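Local coordinates for putative Phosphate (PDB 3DAO), which is probably a phosphatase or related hydrolase of the haloacid dehalogenase-like family, its natural substrate unknown, at residues R64-E69 with V89-K94; K98-D103 with K212-S217; C121-A126 with F132-G137. All blocks are in the same frame, centred on the assembly; numbering follows the deposited sequence.

Interaction 1 of 3, residues R64-E69 with V89-K94; sequences RQFSSE and VVRTPK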
# COMPACT_ATOMS: atom_id res chain seq x y z
N ARG A 64 -1.10 -3.62 0.40
CA ARG A 64 -0.81 -4.89 1.06
C ARG A 64 0.64 -5.03 1.46
O ARG A 64 1.52 -4.39 0.89
CB ARG A 64 -1.16 -6.08 0.14
CG ARG A 64 -2.60 -6.33 -0.18
CD ARG A 64 -2.73 -7.75 -0.75
NE ARG A 64 -4.12 -8.03 -1.14
CZ ARG A 64 -4.59 -9.24 -1.34
NH1 ARG A 64 -3.80 -10.28 -1.16
NH2 ARG A 64 -5.85 -9.40 -1.68
N GLN A 65 0.85 -5.89 2.46
CA GLN A 65 2.19 -6.28 2.90
C GLN A 65 2.82 -7.14 1.84
O GLN A 65 2.14 -7.73 1.02
CB GLN A 65 2.17 -7.12 4.17
CG GLN A 65 1.63 -6.42 5.35
CD GLN A 65 1.74 -7.27 6.57
OE1 GLN A 65 1.08 -8.32 6.67
NE2 GLN A 65 2.56 -6.83 7.52
N PHE A 66 4.15 -7.24 1.89
CA PHE A 66 4.89 -8.06 0.92
C PHE A 66 4.44 -9.49 0.95
O PHE A 66 4.16 -10.08 -0.09
CB PHE A 66 6.41 -7.98 1.15
CG PHE A 66 7.20 -8.87 0.27
CD1 PHE A 66 7.09 -8.77 -1.12
CD2 PHE A 66 8.04 -9.82 0.80
CE1 PHE A 66 7.86 -9.59 -1.94
CE2 PHE A 66 8.80 -10.63 -0.02
CZ PHE A 66 8.71 -10.50 -1.40
N SER A 67 4.33 -10.04 2.15
CA SER A 67 3.96 -11.45 2.30
C SER A 67 2.68 -11.78 1.57
O SER A 67 2.55 -12.85 0.97
CB SER A 67 3.81 -11.83 3.80
OG SER A 67 2.81 -11.03 4.44
N SER A 68 1.74 -10.85 1.62
CA SER A 68 0.43 -11.01 1.01
C SER A 68 0.52 -10.95 -0.52
O SER A 68 -0.07 -11.75 -1.25
CB SER A 68 -0.56 -9.99 1.54
OG SER A 68 -1.85 -10.26 1.01
N GLU A 69 1.32 -10.01 -1.01
CA GLU A 69 1.50 -9.89 -2.46
C GLU A 69 2.22 -11.12 -3.02
O GLU A 69 1.87 -11.65 -4.09
CB GLU A 69 2.33 -8.64 -2.82
CG GLU A 69 1.71 -7.33 -2.46
CD GLU A 69 2.60 -6.14 -2.79
OE1 GLU A 69 3.79 -6.33 -3.07
OE2 GLU A 69 2.11 -4.99 -2.79
N VAL A 89 7.66 0.64 0.81
CA VAL A 89 8.69 -0.36 0.46
C VAL A 89 8.58 -0.74 -1.02
O VAL A 89 7.46 -0.95 -1.53
CB VAL A 89 8.56 -1.65 1.27
CG1 VAL A 89 9.79 -2.56 1.08
CG2 VAL A 89 8.32 -1.35 2.76
N VAL A 90 9.75 -0.76 -1.66
CA VAL A 90 9.95 -1.16 -3.05
C VAL A 90 11.00 -2.28 -3.04
O VAL A 90 12.11 -2.12 -2.54
CB VAL A 90 10.47 -0.01 -3.91
CG1 VAL A 90 10.62 -0.44 -5.39
CG2 VAL A 90 9.61 1.26 -3.78
N ARG A 91 10.64 -3.42 -3.61
CA ARG A 91 11.51 -4.58 -3.56
C ARG A 91 11.34 -5.56 -4.72
O ARG A 91 10.30 -5.61 -5.42
CB ARG A 91 11.31 -5.33 -2.23
CG ARG A 91 9.91 -5.91 -1.93
CD ARG A 91 10.09 -6.77 -0.67
NE ARG A 91 11.06 -7.82 -1.00
CZ ARG A 91 11.64 -8.64 -0.13
NH1 ARG A 91 11.42 -8.53 1.20
NH2 ARG A 91 12.47 -9.54 -0.60
N THR A 92 12.39 -6.33 -4.89
CA THR A 92 12.43 -7.39 -5.87
C THR A 92 12.05 -8.59 -5.03
O THR A 92 11.85 -8.48 -3.83
CB THR A 92 13.84 -7.59 -6.52
OG1 THR A 92 14.67 -8.33 -5.62
CG2 THR A 92 14.51 -6.27 -6.86
N PRO A 93 11.94 -9.75 -5.65
CA PRO A 93 11.58 -10.89 -4.86
C PRO A 93 12.63 -11.25 -3.83
O PRO A 93 12.33 -11.88 -2.84
CB PRO A 93 11.49 -12.04 -5.89
CG PRO A 93 11.28 -11.39 -7.17
CD PRO A 93 11.87 -10.02 -7.10
N LYS A 94 13.87 -10.83 -4.08
CA LYS A 94 14.95 -11.22 -3.18
C LYS A 94 15.53 -10.09 -2.34
O LYS A 94 16.10 -10.36 -1.26
CB LYS A 94 16.06 -11.93 -3.94
CG LYS A 94 15.63 -13.31 -4.46

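Interaction 2 of 3, residues K98-D103 with K212-S217; sequences KTYPMD and KWTALS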
# COMPACT_ATOMS: atom_id res chain seq x y z
N LYS A 98 14.36 -0.06 -1.92
CA LYS A 98 14.14 1.23 -1.30
C LYS A 98 13.05 1.16 -0.25
O LYS A 98 11.99 0.59 -0.50
CB LYS A 98 13.69 2.18 -2.40
CG LYS A 98 13.24 3.57 -1.97
CD LYS A 98 14.38 4.44 -1.65
CE LYS A 98 13.92 5.88 -1.56
NZ LYS A 98 14.98 6.74 -1.01
N THR A 99 13.31 1.74 0.91
CA THR A 99 12.28 1.90 1.95
C THR A 99 12.14 3.38 2.27
O THR A 99 13.05 4.18 2.04
CB THR A 99 12.58 1.11 3.21
OG1 THR A 99 13.69 1.69 3.89
CG2 THR A 99 12.94 -0.33 2.89
N TYR A 100 10.98 3.75 2.75
CA TYR A 100 10.71 5.13 3.13
C TYR A 100 10.36 5.14 4.62
O TYR A 100 9.21 5.24 5.01
CB TYR A 100 9.58 5.72 2.30
CG TYR A 100 9.84 5.78 0.82
CD1 TYR A 100 9.65 4.67 -0.00
CD2 TYR A 100 10.29 6.95 0.24
CE1 TYR A 100 9.88 4.76 -1.38
CE2 TYR A 100 10.54 7.04 -1.13
CZ TYR A 100 10.33 5.95 -1.93
OH TYR A 100 10.59 6.05 -3.27
N PRO A 101 11.38 4.95 5.45
CA PRO A 101 11.04 4.86 6.87
C PRO A 101 10.92 6.19 7.55
O PRO A 101 11.32 7.22 7.01
CB PRO A 101 12.21 4.11 7.45
CG PRO A 101 13.39 4.55 6.61
CD PRO A 101 12.82 4.77 5.21
N MSE A 102 10.30 6.16 8.72
CA MSE A 102 10.11 7.36 9.52
C MSE A 102 11.27 7.59 10.49
O MSE A 102 11.78 6.65 11.14
CB MSE A 102 8.78 7.24 10.30
CG MSE A 102 7.64 6.81 9.39
SE MSE A 102 6.02 6.47 10.40
CE MSE A 102 5.49 8.32 10.62
N ASP A 103 11.71 8.84 10.53
CA ASP A 103 12.75 9.23 11.48
C ASP A 103 12.27 9.00 12.91
O ASP A 103 11.12 9.26 13.25
CB ASP A 103 13.15 10.69 11.36
CG ASP A 103 14.25 11.05 12.34
OD1 ASP A 103 15.37 10.51 12.19
OD2 ASP A 103 14.00 11.84 13.27
N LYS A 212 2.04 5.95 -3.45
CA LYS A 212 2.20 4.94 -4.51
C LYS A 212 2.98 5.54 -5.68
O LYS A 212 3.89 4.92 -6.24
CB LYS A 212 0.84 4.41 -4.99
CG LYS A 212 0.17 3.43 -4.06
CD LYS A 212 -1.21 3.07 -4.63
CE LYS A 212 -1.81 1.90 -3.92
NZ LYS A 212 -3.24 1.75 -4.32
N TRP A 213 2.70 6.80 -6.02
CA TRP A 213 3.38 7.42 -7.18
C TRP A 213 4.85 7.70 -6.88
O TRP A 213 5.71 7.53 -7.73
CB TRP A 213 2.70 8.70 -7.67
CG TRP A 213 3.42 9.24 -8.85
CD1 TRP A 213 4.21 10.35 -8.89
CD2 TRP A 213 3.55 8.62 -10.14
NE1 TRP A 213 4.78 10.50 -10.14
CE2 TRP A 213 4.37 9.46 -10.93
CE3 TRP A 213 3.02 7.47 -10.72
CZ2 TRP A 213 4.69 9.16 -12.25
CZ3 TRP A 213 3.33 7.19 -12.06
CH2 TRP A 213 4.15 8.02 -12.79
N THR A 214 5.15 8.10 -5.66
CA THR A 214 6.55 8.30 -5.27
C THR A 214 7.38 7.04 -5.47
O THR A 214 8.47 7.03 -6.09
CB THR A 214 6.68 8.78 -3.79
OG1 THR A 214 6.03 10.05 -3.66
CG2 THR A 214 8.16 8.94 -3.38
N ALA A 215 6.82 5.95 -4.95
CA ALA A 215 7.49 4.66 -5.02
C ALA A 215 7.57 4.18 -6.47
O ALA A 215 8.58 3.64 -6.88
CB ALA A 215 6.77 3.59 -4.17
N LEU A 216 6.49 4.37 -7.21
CA LEU A 216 6.48 3.93 -8.61
C LEU A 216 7.46 4.74 -9.42
O LEU A 216 8.16 4.22 -10.27
CB LEU A 216 5.07 3.96 -9.20
CG LEU A 216 4.88 3.30 -10.55
CD1 LEU A 216 5.33 1.86 -10.47
CD2 LEU A 216 3.41 3.41 -11.03
N SER A 217 7.56 6.03 -9.11
CA SER A 217 8.49 6.92 -9.81
C SER A 217 9.93 6.48 -9.60
O SER A 217 10.77 6.61 -10.48
CB SER A 217 8.31 8.36 -9.33
OG SER A 217 7.04 8.83 -9.68

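Interaction 3 of 3, residues C121-A126 with F132-G137; sequences CDYFAA and FAEDGG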
# COMPACT_ATOMS: atom_id res chain seq x y z
N CYS A 121 -6.82 6.24 23.35
CA CYS A 121 -6.40 5.58 22.09
C CYS A 121 -5.29 4.57 22.30
O CYS A 121 -4.54 4.61 23.29
CB CYS A 121 -5.91 6.63 21.05
SG CYS A 121 -7.13 7.83 20.51
N ASP A 122 -5.21 3.64 21.37
CA ASP A 122 -4.08 2.74 21.28
C ASP A 122 -3.23 3.08 20.05
O ASP A 122 -3.61 3.88 19.19
CB ASP A 122 -4.59 1.33 21.21
CG ASP A 122 -5.33 0.95 22.47
OD1 ASP A 122 -4.68 0.87 23.54
OD2 ASP A 122 -6.55 0.78 22.38
N TYR A 123 -2.08 2.46 19.96
CA TYR A 123 -1.20 2.74 18.81
C TYR A 123 -0.32 1.57 18.47
O TYR A 123 -0.09 0.67 19.29
CB TYR A 123 -0.39 4.03 18.99
CG TYR A 123 0.36 4.13 20.28
CD1 TYR A 123 -0.26 4.61 21.43
CD2 TYR A 123 1.71 3.78 20.35
CE1 TYR A 123 0.43 4.73 22.60
CE2 TYR A 123 2.42 3.90 21.54
CZ TYR A 123 1.77 4.38 22.66
OH TYR A 123 2.45 4.51 23.87
N PHE A 124 0.15 1.59 17.24
CA PHE A 124 0.96 0.52 16.67
C PHE A 124 2.06 1.10 15.81
O PHE A 124 1.90 2.18 15.24
CB PHE A 124 0.09 -0.39 15.79
CG PHE A 124 -1.13 -0.94 16.50
CD1 PHE A 124 -1.04 -2.12 17.23
CD2 PHE A 124 -2.32 -0.25 16.47
CE1 PHE A 124 -2.13 -2.60 17.92
CE2 PHE A 124 -3.40 -0.70 17.16
CZ PHE A 124 -3.32 -1.88 17.88
N ALA A 125 3.18 0.40 15.77
CA ALA A 125 4.31 0.85 14.93
C ALA A 125 4.72 -0.34 14.05
O ALA A 125 5.05 -1.42 14.57
CB ALA A 125 5.48 1.31 15.79
N ALA A 126 4.64 -0.16 12.75
CA ALA A 126 4.88 -1.27 11.81
C ALA A 126 6.19 -1.17 11.05
O ALA A 126 6.64 -0.11 10.70
CB ALA A 126 3.73 -1.36 10.80
N PHE A 132 4.45 -3.89 15.74
CA PHE A 132 4.61 -3.77 17.19
C PHE A 132 3.38 -3.19 17.89
O PHE A 132 2.75 -2.24 17.42
CB PHE A 132 5.78 -2.86 17.53
CG PHE A 132 7.11 -3.39 17.13
CD1 PHE A 132 7.72 -4.40 17.87
CD2 PHE A 132 7.80 -2.83 16.06
CE1 PHE A 132 8.97 -4.88 17.52
CE2 PHE A 132 9.05 -3.31 15.71
CZ PHE A 132 9.64 -4.34 16.45
N ALA A 133 3.06 -3.80 19.02
CA ALA A 133 1.94 -3.39 19.87
C ALA A 133 2.36 -3.50 21.32
O ALA A 133 3.15 -4.37 21.66
CB ALA A 133 0.69 -4.31 19.64
N GLU A 134 1.83 -2.62 22.17
CA GLU A 134 2.10 -2.71 23.60
C GLU A 134 1.04 -3.49 24.34
O GLU A 134 1.26 -3.93 25.45
CB GLU A 134 2.29 -1.33 24.25
CG GLU A 134 3.52 -0.65 23.69
CD GLU A 134 3.77 0.72 24.27
OE1 GLU A 134 3.01 1.14 25.15
OE2 GLU A 134 4.76 1.36 23.85
N ASP A 135 -0.13 -3.65 23.71
CA ASP A 135 -1.24 -4.39 24.35
C ASP A 135 -1.71 -5.57 23.52
O ASP A 135 -2.46 -5.44 22.56
CB ASP A 135 -2.41 -3.46 24.59
CG ASP A 135 -3.55 -4.11 25.35
OD1 ASP A 135 -3.43 -5.28 25.78
OD2 ASP A 135 -4.57 -3.43 25.54
N GLY A 136 -1.28 -6.75 23.95
CA GLY A 136 -1.57 -7.96 23.24
C GLY A 136 -2.84 -8.64 23.66
O GLY A 136 -3.17 -9.71 23.18
N GLY A 137 -3.59 -7.98 24.51
CA GLY A 137 -4.82 -8.59 25.03
C GLY A 137 -6.07 -7.94 24.51
O GLY A 137 -7.18 -8.35 24.81
O HOH W 1 -0.88 -1.46 21.17
O HOH W 2 5.08 3.98 23.90
O HOH W 3 1.32 3.44 25.90
O HOH W 4 0.83 0.35 21.78

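Interaction 1 of 3, residues R64-E69 with V89-K94
Arg91, on strand 89-91, and Phe66, in the first turn of helix 66-72, show how a charged side chain can pack as closely on an aromatic ring as an apolar one. The arginine is best followed outward. From CB its chain leaves with CG between the backbone N and the carbonyl carbon (chi1 62°), and CG brushes Phe66 CD1 at 4.1 Å. CD then settles over the middle of the ring, 3.6 Å from Phe66 CD1, a CH-pi contact. There the chain bends (chi3 -61°), and the bend lays the guanidinium along the same ring face, the two planes only 5° apart. Arg91 NE lies over Phe66 CZ and Arg91 CZ 3.5 Å from Phe66 CE2, with Arg91 NH1 above the CD2 side of the ring, while NH2 trails a little farther out. The stack is thus also a cation-pi pair. The rotation of the guanidinium is set by its own strand end: Arg91 NE donates an almost straight bond of 3.0 Å to Thr92 O, and NH2 adds a weak one to the same oxygen. With an alanine here the methylene and the cation are both gone, and one face of Phe66 would probably lose its cover and Thr92 O its NE donor. Phe66 also meets Tyr82 edge-to-face and lies against Phe70. The pair is a stacked cation-pi contact at the surface of a Rossmann-like domain, joining the start of a helix to a strand near one margin of the central sheet.

Interaction 2 of 3, residues K98-D103 with K212-S217
The edge of the Rossmann-like sheet and the helix packed on it meet where Tyr100, just past strand 96-99, reaches Thr214 and Ala215 of helix 212-222. The phenol does this with its outer end. A first torsion that sets CG anti to the carbonyl carbon (chi1 -62°) swings the ring out to the helix, which it approaches obliquely. Tyr100 CE2 comes within 3.8 Å of Thr214 CG2, and Tyr100 CE1 within 4.3 Å of Ala215 CB. The hydroxyl rests on the helix backbone, with Tyr100 OH 3.8 Å from Ala215 CA, but makes no hydrogen bond to these residues.

Thr214 divides its two branches: the methyl turns to the tyrosine, whereas OG1 bonds to Gly209 O ahead of the helix. In haloacid dehalogenase-like hydrolases a lysine at the start of such a helix commonly serves the active site; consistent with this, Lys212 NZ forms salt bridges with Asp27 and Asp239. At the next residue, Trp213 O takes two donors from Ser217, one turn further along: its N and its OG, from opposite faces of the carbonyl plane, Ser217 OG at 2.7 Å. Ala215 and Leu216 touch Ile83 of the sheet, while Tyr218, a turn beyond Thr214, also lies against Tyr100.

Interaction 3 of 3, residues C121-A126 with F132-G137
Ala125 and Phe132 form the backbone core of this beta hairpin, an antiparallel hydrogen-bonded pair joined in both directions. Phe132 N donates to Ala125 O at 2.8 Å, and Ala125 N returns a bond of 3.1 Å to Phe132 O. The latter oxygen is also approached by Phe124 CA at 3.4 Å, a CA-H...O contact of the kind that often accompanies antiparallel pairing. Ala125 O, for its part, has the edge of the Phe132 ring against it: Phe132 CG stands beside its own backbone N (chi1 -66°), which brings Phe132 CD2 to 3.4 Å from Ala125 O.

Apolar contacts follow the alternation of the strands. On one face of the sheet Phe124 presents its ring edge to Ala133, with Phe124 CD1 3.7 Å from Ala133 CB; Ile140 and Leu144 of helix 139-146 and Phe172 of strand 168-172 also press on that phenylalanine. On the other face lie Ala125 and Phe132.

Beyond this pairing, water takes over. Two waters each donate to Tyr123 O and accept from Glu134 N. Another two link the side chains: one lies 2.7 Å from Tyr123 OH and donates to Glu134 OE2, the other lies 2.6 Å from Tyr123 OH and donates to Glu134 OE1, the ring and carboxylate planes standing 66° apart. Glu134 OE2 also accepts from Ile158 N. Farther along, Asp135 OD1 accepts from Gly137 N in an Asx turn.

The chemistry implies a hairpin joined directly at the Ala125-Phe132 pair and through solvent at Tyr123 and Glu134, where the strands draw apart.

Overall arrangement
Interactions 1 and 2 belong to one Rossmann-like core domain, while interaction 3 lies in a separate six-stranded sheet, probably that of the family's cap domain. The first two touch: strands 89-91 and 96-99 are neighbours in the larger sheet, and Val90 packs against both Ala215 and Tyr100. Interaction 3 keeps its centre about 23 to 24 Å from theirs, and its residues fall within the long insertion that separates 98-103 from 212-217. Chemistry follows place. The surface contact relies on a cation over a ring, the partly buried one on van der Waals packing of a phenol, and the buried hairpin on backbone bonds, supplemented by water beyond its paired residues.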